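Local coordinates for chromosome replication initiation inhibitor protein (Agrobacterium tumefaciens, PDB 3FD3) that probably acts as a LysR-family transcription factor that binds DNA, the chain here being its C-terminal effector-binding (substrate-binding) domain, at residues D11-T15 and W16-A20. Sequence-based numbering, arbitrary orientation. Where two conformers were deposited one is given.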
loop_
_atom_site.group_PDB
_atom_site.type_symbol
_atom_site.label_atom_id
_atom_site.label_comp_id
_atom_site.label_asym_id
_atom_site.label_seq_id
_atom_site.Cartn_x
_atom_site.Cartn_y
_atom_site.Cartn_z
ATOM N N ASP A 11 -6.542 4.430 -2.678
ATOM C CA ASP A 11 -7.286 4.731 -1.449
ATOM C C ASP A 11 -8.484 3.770 -1.266
ATOM O O ASP A 11 -8.789 3.395 -0.142
ATOM C CB ASP A 11 -7.726 6.191 -1.418
ATOM C CG ASP A 11 -6.556 7.155 -1.251
ATOM O OD1 ASP A 11 -5.538 6.772 -0.625
ATOM O OD2 ASP A 11 -6.644 8.306 -1.749
ATOM N N SER A 12 -9.124 3.334 -2.349
ATOM C CA SER A 12 -10.152 2.280 -2.213
ATOM C C SER A 12 -9.541 0.928 -1.869
ATOM O O SER A 12 -10.113 0.174 -1.049
ATOM C CB SER A 12 -11.031 2.185 -3.461
ATOM O OG SER A 12 -11.823 3.351 -3.620
ATOM N N LEU A 13 -8.407 0.589 -2.480
ATOM C CA LEU A 13 -7.715 -0.677 -2.128
ATOM C C LEU A 13 -7.315 -0.668 -0.651
ATOM O O LEU A 13 -7.329 -1.702 0.016
ATOM C CB LEU A 13 -6.489 -0.919 -3.020
ATOM C CG LEU A 13 -5.750 -2.238 -2.812
ATOM C CD1 LEU A 13 -6.724 -3.396 -3.054
ATOM C CD2 LEU A 13 -4.553 -2.283 -3.755
ATOM N N GLY A 14 -6.937 0.491 -0.123
ATOM C CA GLY A 14 -6.541 0.584 1.265
ATOM C C GLY A 14 -7.686 0.584 2.259
ATOM O O GLY A 14 -7.420 0.547 3.469
ATOM N N THR A 15 -8.937 0.640 1.771
ATOM C CA THR A 15 -10.111 0.711 2.597
ATOM C C THR A 15 -11.071 -0.468 2.306
ATOM O O THR A 15 -10.868 -1.566 2.870
ATOM C CB THR A 15 -10.794 2.109 2.522
ATOM O OG1 THR A 15 -11.038 2.471 1.156
ATOM C CG2 THR A 15 -9.876 3.217 3.202
ATOM N N TRP A 16 -11.979 -0.291 1.359
ATOM C CA TRP A 16 -13.178 -1.134 1.181
ATOM C C TRP A 16 -13.150 -2.093 -0.007
ATOM O O TRP A 16 -13.971 -3.028 -0.074
ATOM C CB TRP A 16 -14.428 -0.238 1.061
ATOM C CG TRP A 16 -14.450 0.571 -0.210
ATOM C CD1 TRP A 16 -13.799 1.756 -0.465
ATOM C CD2 TRP A 16 -15.113 0.222 -1.421
ATOM N NE1 TRP A 16 -14.052 2.175 -1.747
ATOM C CE2 TRP A 16 -14.848 1.250 -2.367
ATOM C CE3 TRP A 16 -15.931 -0.846 -1.797
ATOM C CZ2 TRP A 16 -15.356 1.223 -3.665
ATOM C CZ3 TRP A 16 -16.438 -0.857 -3.073
ATOM C CH2 TRP A 16 -16.139 0.153 -4.001
ATOM N N PHE A 17 -12.241 -1.891 -0.959
ATOM C CA PHE A 17 -12.334 -2.593 -2.244
ATOM C C PHE A 17 -12.242 -4.114 -2.115
ATOM O O PHE A 17 -13.055 -4.845 -2.727
ATOM C CB PHE A 17 -11.233 -2.068 -3.169
ATOM C CG PHE A 17 -11.152 -2.727 -4.540
ATOM C CD1 PHE A 17 -11.950 -2.315 -5.580
ATOM C CD2 PHE A 17 -10.243 -3.722 -4.770
ATOM C CE1 PHE A 17 -11.843 -2.913 -6.835
ATOM C CE2 PHE A 17 -10.136 -4.299 -6.031
ATOM C CZ PHE A 17 -10.942 -3.887 -7.037
ATOM N N LEU A 18 -11.285 -4.587 -1.308
ATOM C CA LEU A 18 -11.096 -6.025 -1.134
ATOM C C LEU A 18 -12.210 -6.659 -0.339
ATOM O O LEU A 18 -12.511 -7.836 -0.544
ATOM C CB LEU A 18 -9.741 -6.351 -0.492
ATOM C CG LEU A 18 -8.544 -6.125 -1.393
ATOM C CD1 LEU A 18 -7.214 -6.448 -0.628
ATOM C CD2 LEU A 18 -8.676 -6.946 -2.674
ATOM N N ASP A 19 -12.847 -5.891 0.541
ATOM C CA ASP A 19 -14.030 -6.385 1.238
ATOM C C ASP A 19 -15.131 -6.740 0.240
ATOM O O ASP A 19 -15.792 -7.763 0.389
ATOM C CB ASP A 19 -14.547 -5.358 2.250
ATOM C CG ASP A 19 -15.644 -5.912 3.136
ATOM O OD1 ASP A 19 -15.531 -7.074 3.592
ATOM O OD2 ASP A 19 -16.619 -5.184 3.394
ATOM N N ALA A 20 -15.317 -5.900 -0.779
ATOM C CA ALA A 20 -16.267 -6.168 -1.848
ATOM C C ALA A 20 -15.831 -7.316 -2.753
ATOM O O ALA A 20 -16.603 -8.227 -3.033
ATOM C CB ALA A 20 -16.470 -4.893 -2.712
HETATM O O HOH W 1 -9.382 -3.230 0.308
HETATM O O HOH W 2 -11.173 -4.040 2.283
#
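Ser12 and Phe17 are joined through the backbone where one short helix breaks and the next begins: Phe17 N donates to Ser12 O at 3.0 Å, in a bond that is nearly straight (162°). The donor stands above the carbonyl plane, and Thr15 N reaches the same oxygen from the opposite face, so two backbone amides, one from the turn and one from the start of the next helix, grip one acceptor. The indole of Trp16 folds back alongside Ser12, carried there by a chi1 of 68° that sets CG between the backbone N and the carbonyl carbon. Its NE1 comes within 3.1 Å of Ser12 OG in a bent, weak hydrogen bond; the main partner of the serine hydroxyl is Asn9 OD1. Thr15 OG1 lies at the indole edge, near the ring plane, 3.3 Å from Trp16 CD1. That hydroxyl is itself fixed by donating to Asp11 O at 2.8 Å, a side-chain bond four residues back, into helix 10-13. Apolar contact closes the other flank, where one branch of Leu13, CD1, lies 3.7 Å from Leu18 CG and also touches CD2 of the Phe17 ring. Two waters finish the junction: one accepts from Leu18 N and donates to Leu13 O at 2.6 Å, while the other donates to Thr15 O and takes a weak bond from Asp19 N. Backbone groups at the start of the second helix are thus tied to the turn through solvent. Leu13 packs on Ser133 and Leu18 on Gly136 of the second subunit. In this domain of the periplasmic-binding-protein type, the linked helices 10-13 and 17-26 follow strand 3-8, with Phe17 resting on Ile6, Ile34 and Val55 of the parallel strands and on Met196 of helix 190-203.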